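Local coordinates for protein putative D-lactate dehydrogenase (Chlamydomonas reinhardtii, PDB 4ZGS) that probably reduces pyruvate to D-lactate with NADH, as a chloroplast pyruvate reductase of the D-isomer specific 2-hydroxyacid dehydrogenase family, at residues 33-45 and 75-88. Sequence-based numbering, arbitrary orientation.
Sequences ATTRCICYSTTQY and LARGYDVAVLFVND
Ile38 and Arg36 take opposite faces of the Tyr79 ring where strands 36-39 and 81-84 pair within the five-stranded parallel sheet of what is probably the substrate-binding domain, a flavodoxin-like α/β fold. The cation-pi assignment rests on Arg36 CZ lying 4.1 Å from the Tyr79 ring centroid and 21° off the ring normal, the guanidinium tilted rather than stacked flat. Across the ring, Ile38 CB makes a CH-pi contact, 4.3 Å from the Tyr79 centroid and 22° off the normal. With its CG anti to the carbonyl carbon (chi1 -70°), Tyr79 sets its ring into this slot between alternate residues of the neighbouring strand. An alanine in place of Tyr79 would probably open a gap beside Ile38 and deprive the Arg36 guanidinium of its aromatic partner.

The parallel register is evidenced by Ile38, whose N donates to Val81 O at 2.9 Å and whose O accepts from Val83 N at 2.6 Å; Tyr40 N to Val83 O continues the pattern. Before Cys37, Arg36 O accepts from both Asp80 N and Val81 N, while Arg36 N returns a bond to the anti lone pair of Asp80 OD2 at 2.8 Å.

Side chains alternate between faces. Cys37, Cys39, Val81 and Val83 share one, where helix 341-359 packs on Val81; Ile38 and Ala82 share the other. There Ile38 CG2 meets Ala76 CB at 3.8 Å, and the Tyr40 ring presents its edge to Ala76 and Ala82, its hydroxyl bonded to Thr72 O.

Beyond the strand ends, Tyr45 OH sits over one face of the Phe85 ring, 3.2 Å from Phe85 CE2. The approach of Ser41 OG to Asp88 OD1, at 2.4 Å, is too short to be trusted. Asp88 OD1 receives Leu68 N, and Asp88 OD2 takes Phe85 N on its anti lone pair.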
ATOM      1  N   ALA A  33     -23.395 -36.172  19.605  1.00 66.79           N
ATOM      2  CA  ALA A  33     -24.122 -35.300  18.693  1.00 67.53           C
ATOM      3  C   ALA A  33     -25.156 -34.410  19.408  1.00 74.11           C
ATOM      4  O   ALA A  33     -25.451 -33.297  18.956  1.00 78.82           O
ATOM      5  CB  ALA A  33     -24.794 -36.141  17.616  1.00 59.88           C
ATOM      6  N   THR A  34     -25.693 -34.893  20.525  1.00 73.73           N
ATOM      7  CA  THR A  34     -26.710 -34.153  21.271  1.00 69.37           C
ATOM      8  C   THR A  34     -26.095 -32.964  22.005  1.00 66.54           C
ATOM      9  O   THR A  34     -26.805 -32.165  22.608  1.00 65.43           O
ATOM     10  CB  THR A  34     -27.448 -35.057  22.316  1.00 69.63           C
ATOM     11  OG1 THR A  34     -26.529 -35.451  23.343  1.00 67.46           O
ATOM     12  CG2 THR A  34     -28.050 -36.310  21.667  1.00 66.33           C
ATOM     13  N   THR A  35     -24.773 -32.868  22.004  1.00 64.50           N
ATOM     14  CA  THR A  35     -24.114 -31.713  22.607  1.00 67.63           C
ATOM     15  C   THR A  35     -24.488 -30.416  21.880  1.00 70.96           C
ATOM     16  O   THR A  35     -24.555 -30.396  20.648  1.00 69.47           O
ATOM     17  CB  THR A  35     -22.569 -31.868  22.608  1.00 64.75           C
ATOM     18  OG1 THR A  35     -22.206 -33.143  23.166  1.00 63.47           O
ATOM     19  CG2 THR A  35     -21.918 -30.759  23.423  1.00 62.57           C
ATOM     20  N   ARG A  36     -24.765 -29.362  22.657  1.00 72.09           N
ATOM     21  CA  ARG A  36     -25.051 -28.023  22.134  1.00 71.00           C
ATOM     22  C   ARG A  36     -23.843 -27.127  22.373  1.00 68.45           C
ATOM     23  O   ARG A  36     -23.500 -26.828  23.524  1.00 66.16           O
ATOM     24  CB  ARG A  36     -26.288 -27.410  22.787  1.00 79.90           C
ATOM     25  CG  ARG A  36     -27.624 -27.966  22.316  1.00 86.59           C
ATOM     26  CD  ARG A  36     -28.760 -27.336  23.097  1.00 86.78           C
ATOM     27  NE  ARG A  36     -28.877 -25.891  22.853  1.00 85.36           N
ATOM     28  CZ  ARG A  36     -29.505 -25.327  21.824  1.00 83.55           C
ATOM     29  NH1 ARG A  36     -30.074 -26.063  20.885  1.00 82.67           N
ATOM     30  NH2 ARG A  36     -29.544 -24.008  21.728  1.00 88.51           N
ATOM     31  N   CYS A  37     -23.237 -26.676  21.273  1.00 60.71           N
ATOM     32  CA  CYS A  37     -21.991 -25.923  21.304  1.00 52.25           C
ATOM     33  C   CYS A  37     -22.132 -24.488  20.771  1.00 52.61           C
ATOM     34  O   CYS A  37     -22.660 -24.267  19.678  1.00 48.99           O
ATOM     35  CB  CYS A  37     -20.946 -26.644  20.486  1.00 44.70           C
ATOM     36  SG  CYS A  37     -20.504 -28.292  21.002  1.00 48.74           S
ATOM     37  N   ILE A  38     -21.658 -23.514  21.540  1.00 49.84           N
ATOM     38  CA  ILE A  38     -21.583 -22.159  21.027  1.00 46.24           C
ATOM     39  C   ILE A  38     -20.111 -21.748  20.822  1.00 47.03           C
ATOM     40  O   ILE A  38     -19.292 -22.007  21.694  1.00 44.43           O
ATOM     41  CB  ILE A  38     -22.342 -21.159  21.978  1.00 54.54           C
ATOM     42  CG1 ILE A  38     -22.278 -19.713  21.443  1.00 51.34           C
ATOM     43  CG2 ILE A  38     -21.805 -21.220  23.399  1.00 53.27           C
ATOM     44  CD1 ILE A  38     -23.314 -18.759  22.092  1.00 50.68           C
ATOM     45  N   CYS A  39     -19.783 -21.135  19.675  1.00 41.12           N
ATOM     46  CA  CYS A  39     -18.404 -20.646  19.410  1.00 39.42           C
ATOM     47  C   CYS A  39     -18.328 -19.130  19.246  1.00 47.50           C
ATOM     48  O   CYS A  39     -18.953 -18.545  18.353  1.00 49.10           O
ATOM     49  CB  CYS A  39     -17.792 -21.290  18.155  1.00 39.78           C
ATOM     50  SG  CYS A  39     -17.431 -23.059  18.367  1.00 94.81           S
ATOM     51  N   TYR A  40     -17.567 -18.505  20.132  1.00 44.79           N
ATOM     52  CA  TYR A  40     -17.330 -17.081  20.072  1.00 50.92           C
ATOM     53  C   TYR A  40     -16.207 -16.648  19.120  1.00 49.08           C
ATOM     54  O   TYR A  40     -15.304 -17.419  18.794  1.00 51.04           O
ATOM     55  CB  TYR A  40     -17.087 -16.590  21.489  1.00 56.66           C
ATOM     56  CG  TYR A  40     -18.360 -16.683  22.290  1.00 56.10           C
ATOM     57  CD1 TYR A  40     -18.701 -17.852  22.943  1.00 58.73           C
ATOM     58  CD2 TYR A  40     -19.237 -15.614  22.362  1.00 60.46           C
ATOM     59  CE1 TYR A  40     -19.888 -17.956  23.675  1.00 65.38           C
ATOM     60  CE2 TYR A  40     -20.415 -15.698  23.090  1.00 64.91           C
ATOM     61  CZ  TYR A  40     -20.745 -16.878  23.750  1.00 62.36           C
ATOM     62  OH  TYR A  40     -21.921 -16.985  24.487  1.00 56.79           O
ATOM     63  N   SER A  41     -16.271 -15.408  18.660  1.00 49.52           N
ATOM     64  CA  SER A  41     -15.251 -14.900  17.728  1.00 52.58           C
ATOM     65  C   SER A  41     -15.174 -15.716  16.439  1.00 51.67           C
ATOM     66  O   SER A  41     -14.080 -16.056  15.997  1.00 49.86           O
ATOM     67  CB  SER A  41     -13.861 -14.875  18.380  1.00 48.50           C
ATOM     68  OG  SER A  41     -13.865 -14.060  19.535  1.00 54.66           O
ATOM     69  N   THR A  42     -16.312 -15.980  15.798  1.00 52.86           N
ATOM     70  CA  THR A  42     -16.238 -16.760  14.580  1.00 45.73           C
ATOM     71  C   THR A  42     -16.035 -15.790  13.451  1.00 47.93           C
ATOM     72  O   THR A  42     -16.995 -15.259  12.886  1.00 50.95           O
ATOM     73  CB  THR A  42     -17.538 -17.569  14.323  1.00 54.82           C
ATOM     74  OG1 THR A  42     -17.842 -18.393  15.454  1.00 56.73           O
ATOM     75  CG2 THR A  42     -17.408 -18.435  13.093  1.00 52.48           C
ATOM     76  N   THR A  43     -14.777 -15.685  13.029  1.00 46.45           N
ATOM     77  CA  THR A  43     -14.399 -14.804  11.935  1.00 45.03           C
ATOM     78  C   THR A  43     -14.298 -15.710  10.729  1.00 43.07           C
ATOM     79  O   THR A  43     -14.612 -16.895  10.829  1.00 49.18           O
ATOM     80  CB  THR A  43     -13.075 -14.043  12.210  1.00 34.47           C
ATOM     81  OG1 THR A  43     -12.086 -14.952  12.702  1.00 43.85           O
ATOM     82  CG2 THR A  43     -13.279 -12.990  13.270  1.00 34.19           C
ATOM     83  N   GLN A  44     -13.863 -15.191   9.594  1.00 41.18           N
ATOM     84  CA  GLN A  44     -13.905 -16.005   8.392  1.00 41.37           C
ATOM     85  C   GLN A  44     -13.067 -17.305   8.492  1.00 41.03           C
ATOM     86  O   GLN A  44     -13.454 -18.317   7.924  1.00 38.11           O
ATOM     87  CB  GLN A  44     -13.471 -15.214   7.175  1.00 42.55           C
ATOM     88  CG  GLN A  44     -13.945 -15.897   5.912  1.00 42.28           C
ATOM     89  CD  GLN A  44     -15.435 -16.190   5.964  1.00 50.64           C
ATOM     90  OE1 GLN A  44     -15.852 -17.345   5.882  1.00 57.59           O
ATOM     91  NE2 GLN A  44     -16.246 -15.145   6.113  1.00 52.52           N
ATOM     92  N   TYR A  45     -11.906 -17.251   9.142  1.00 37.35           N
ATOM     93  CA  TYR A  45     -10.993 -18.390   9.140  1.00 41.71           C
ATOM     94  C   TYR A  45     -11.529 -19.531  10.021  1.00 45.46           C
ATOM     95  O   TYR A  45     -11.305 -20.710   9.730  1.00 43.45           O
ATOM     96  CB  TYR A  45      -9.577 -17.961   9.576  1.00 40.24           C
ATOM     97  CG  TYR A  45      -9.308 -17.912  11.080  1.00 44.14           C
ATOM     98  CD1 TYR A  45      -8.750 -19.012  11.743  1.00 40.12           C
ATOM     99  CD2 TYR A  45      -9.608 -16.764  11.842  1.00 46.37           C
ATOM    100  CE1 TYR A  45      -8.480 -18.975  13.115  1.00 39.61           C
ATOM    101  CE2 TYR A  45      -9.351 -16.716  13.222  1.00 46.36           C
ATOM    102  CZ  TYR A  45      -8.780 -17.828  13.850  1.00 46.31           C
ATOM    103  OH  TYR A  45      -8.507 -17.811  15.205  1.00 42.86           O
ATOM    104  N   LEU A  75     -25.713 -15.079  25.232  1.00 61.26           N
ATOM    105  CA  LEU A  75     -25.978 -15.801  23.993  1.00 65.14           C
ATOM    106  C   LEU A  75     -25.854 -17.317  24.170  1.00 66.69           C
ATOM    107  O   LEU A  75     -26.365 -18.088  23.357  1.00 66.61           O
ATOM    108  CB  LEU A  75     -25.006 -15.349  22.889  1.00 62.61           C
ATOM    109  CG  LEU A  75     -25.218 -14.011  22.166  1.00 60.49           C
ATOM    110  CD1 LEU A  75     -23.979 -13.664  21.303  1.00 53.66           C
ATOM    111  CD2 LEU A  75     -26.518 -13.962  21.349  1.00 58.15           C
ATOM    112  N   ALA A  76     -25.192 -17.725  25.253  1.00 63.88           N
ATOM    113  CA  ALA A  76     -24.807 -19.115  25.479  1.00 64.90           C
ATOM    114  C   ALA A  76     -25.871 -19.867  26.248  1.00 71.63           C
ATOM    115  O   ALA A  76     -25.654 -21.002  26.673  1.00 75.72           O
ATOM    116  CB  ALA A  76     -23.476 -19.191  26.208  1.00 62.79           C
ATOM    117  N   ARG A  77     -27.012 -19.212  26.435  1.00 72.97           N
ATOM    118  CA  ARG A  77     -28.135 -19.763  27.187  1.00 77.97           C
ATOM    119  C   ARG A  77     -28.618 -21.083  26.575  1.00 76.20           C
ATOM    120  O   ARG A  77     -29.010 -21.138  25.403  1.00 76.83           O
ATOM    121  CB  ARG A  77     -29.281 -18.767  27.190  1.00 80.07           C
ATOM    122  CG  ARG A  77     -30.431 -19.089  28.086  1.00 90.54           C
ATOM    123  CD  ARG A  77     -31.537 -18.141  27.693  1.00101.17           C
ATOM    124  NE  ARG A  77     -31.135 -16.739  27.772  1.00103.79           N
ATOM    125  CZ  ARG A  77     -31.902 -15.728  27.372  1.00108.92           C
ATOM    126  NH1 ARG A  77     -33.106 -15.974  26.867  1.00112.54           N
ATOM    127  NH2 ARG A  77     -31.465 -14.479  27.460  1.00108.21           N
ATOM    128  N   GLY A  78     -28.611 -22.146  27.367  1.00 77.21           N
ATOM    129  CA  GLY A  78     -29.070 -23.425  26.868  1.00 80.08           C
ATOM    130  C   GLY A  78     -27.924 -24.279  26.363  1.00 75.06           C
ATOM    131  O   GLY A  78     -28.067 -25.479  26.215  1.00 81.58           O
ATOM    132  N   TYR A  79     -26.795 -23.654  26.055  1.00 70.09           N
ATOM    133  CA  TYR A  79     -25.666 -24.389  25.499  1.00 69.19           C
ATOM    134  C   TYR A  79     -24.755 -25.083  26.517  1.00 68.86           C
ATOM    135  O   TYR A  79     -24.616 -24.665  27.668  1.00 70.51           O
ATOM    136  CB  TYR A  79     -24.844 -23.481  24.593  1.00 59.17           C
ATOM    137  CG  TYR A  79     -25.583 -23.154  23.321  1.00 60.57           C
ATOM    138  CD1 TYR A  79     -25.376 -23.901  22.170  1.00 59.00           C
ATOM    139  CD2 TYR A  79     -26.513 -22.129  23.275  1.00 61.51           C
ATOM    140  CE1 TYR A  79     -26.058 -23.621  21.004  1.00 59.18           C
ATOM    141  CE2 TYR A  79     -27.185 -21.838  22.107  1.00 61.18           C
ATOM    142  CZ  TYR A  79     -26.954 -22.586  20.983  1.00 60.44           C
ATOM    143  OH  TYR A  79     -27.627 -22.304  19.829  1.00 67.68           O
ATOM    144  N   ASP A  80     -24.192 -26.195  26.071  1.00 66.67           N
ATOM    145  CA  ASP A  80     -23.379 -27.048  26.919  1.00 72.94           C
ATOM    146  C   ASP A  80     -21.911 -26.674  27.004  1.00 70.01           C
ATOM    147  O   ASP A  80     -21.308 -26.723  28.077  1.00 68.69           O
ATOM    148  CB  ASP A  80     -23.533 -28.476  26.420  1.00 77.91           C
ATOM    149  CG  ASP A  80     -24.978 -28.914  26.445  1.00 84.38           C
ATOM    150  OD1 ASP A  80     -25.594 -28.854  27.531  1.00 87.19           O
ATOM    151  OD2 ASP A  80     -25.505 -29.271  25.370  1.00 88.29           O
ATOM    152  N   VAL A  81     -21.348 -26.290  25.862  1.00 67.64           N
ATOM    153  CA  VAL A  81     -19.928 -25.985  25.762  1.00 59.90           C
ATOM    154  C   VAL A  81     -19.702 -24.734  24.938  1.00 56.37           C
ATOM    155  O   VAL A  81     -20.311 -24.543  23.875  1.00 54.07           O
ATOM    156  CB  VAL A  81     -19.124 -27.167  25.159  1.00 81.24           C
ATOM    157  CG1 VAL A  81     -19.878 -27.795  24.013  1.00 85.96           C
ATOM    158  CG2 VAL A  81     -17.730 -26.721  24.731  1.00 71.38           C
ATOM    159  N   ALA A  82     -18.842 -23.867  25.457  1.00 55.94           N
ATOM    160  CA  ALA A  82     -18.491 -22.630  24.772  1.00 53.04           C
ATOM    161  C   ALA A  82     -17.097 -22.776  24.157  1.00 51.50           C
ATOM    162  O   ALA A  82     -16.142 -23.101  24.856  1.00 55.87           O
ATOM    163  CB  ALA A  82     -18.547 -21.436  25.745  1.00 47.58           C
ATOM    164  N   VAL A  83     -16.982 -22.588  22.846  1.00 50.00           N
ATOM    165  CA  VAL A  83     -15.660 -22.597  22.245  1.00 51.17           C
ATOM    166  C   VAL A  83     -15.121 -21.179  22.073  1.00 55.09           C
ATOM    167  O   VAL A  83     -15.712 -20.330  21.394  1.00 59.49           O
ATOM    168  CB  VAL A  83     -15.640 -23.314  20.899  1.00 50.71           C
ATOM    169  CG1 VAL A  83     -14.203 -23.376  20.393  1.00 45.21           C
ATOM    170  CG2 VAL A  83     -16.191 -24.727  21.041  1.00 51.36           C
ATOM    171  N   LEU A  84     -13.947 -20.973  22.655  1.00 54.43           N
ATOM    172  CA  LEU A  84     -13.337 -19.667  22.830  1.00 48.33           C
ATOM    173  C   LEU A  84     -11.920 -19.669  22.270  1.00 51.14           C
ATOM    174  O   LEU A  84     -11.317 -20.717  22.055  1.00 54.21           O
ATOM    175  CB  LEU A  84     -13.276 -19.302  24.319  1.00 49.45           C
ATOM    176  CG  LEU A  84     -14.483 -18.811  25.112  1.00 54.49           C
ATOM    177  CD1 LEU A  84     -15.719 -19.577  24.721  1.00 51.38           C
ATOM    178  CD2 LEU A  84     -14.204 -18.968  26.600  1.00 46.31           C
ATOM    179  N   PHE A  85     -11.387 -18.473  22.070  1.00 51.69           N
ATOM    180  CA  PHE A  85     -10.069 -18.273  21.514  1.00 47.53           C
ATOM    181  C   PHE A  85      -9.366 -17.295  22.437  1.00 55.96           C
ATOM    182  O   PHE A  85      -9.954 -16.846  23.431  1.00 55.11           O
ATOM    183  CB  PHE A  85     -10.155 -17.780  20.068  1.00 46.87           C
ATOM    184  CG  PHE A  85      -8.840 -17.762  19.340  1.00 54.88           C
ATOM    185  CD1 PHE A  85      -7.998 -18.875  19.344  1.00 55.34           C
ATOM    186  CD2 PHE A  85      -8.457 -16.629  18.617  1.00 59.40           C
ATOM    187  CE1 PHE A  85      -6.781 -18.856  18.669  1.00 54.55           C
ATOM    188  CE2 PHE A  85      -7.255 -16.601  17.933  1.00 62.27           C
ATOM    189  CZ  PHE A  85      -6.409 -17.724  17.956  1.00 60.55           C
ATOM    190  N   VAL A  86      -8.104 -17.000  22.135  1.00 59.65           N
ATOM    191  CA  VAL A  86      -7.262 -16.202  23.013  1.00 65.54           C
ATOM    192  C   VAL A  86      -7.845 -14.802  23.228  1.00 68.77           C
ATOM    193  O   VAL A  86      -7.710 -14.238  24.311  1.00 69.71           O
ATOM    194  CB  VAL A  86      -5.820 -16.099  22.447  1.00 70.30           C
ATOM    195  CG1 VAL A  86      -5.822 -15.344  21.134  1.00 72.11           C
ATOM    196  CG2 VAL A  86      -4.871 -15.457  23.451  1.00 74.00           C
ATOM    197  N   ASN A  87      -8.473 -14.242  22.195  1.00 75.10           N
ATOM    198  CA  ASN A  87      -9.054 -12.892  22.255  1.00 81.70           C
ATOM    199  C   ASN A  87     -10.401 -12.750  22.994  1.00 81.98           C
ATOM    200  O   ASN A  87     -10.893 -11.642  23.143  1.00 86.08           O
ATOM    201  CB  ASN A  87      -9.211 -12.309  20.841  1.00 84.03           C
ATOM    202  CG  ASN A  87     -10.163 -13.119  19.962  1.00 84.18           C
ATOM    203  OD1 ASN A  87     -10.494 -14.275  20.256  1.00 77.27           O
ATOM    204  ND2 ASN A  87     -10.613 -12.499  18.870  1.00 89.30           N
ATOM    205  N   ASP A  88     -11.047 -13.865  23.339  1.00 81.43           N
ATOM    206  CA  ASP A  88     -12.362 -13.874  24.029  1.00 71.26           C
ATOM    207  C   ASP A  88     -12.280 -13.595  25.531  1.00 75.23           C
ATOM    208  O   ASP A  88     -11.309 -13.978  26.157  1.00 68.60           O
ATOM    209  CB  ASP A  88     -13.037 -15.212  23.774  1.00 56.25           C
ATOM    210  CG  ASP A  88     -13.505 -15.348  22.340  1.00 56.52           C
ATOM    211  OD1 ASP A  88     -14.222 -14.447  21.839  1.00 57.02           O
ATOM    212  OD2 ASP A  88     -13.092 -16.336  21.687  1.00 55.96           O
TER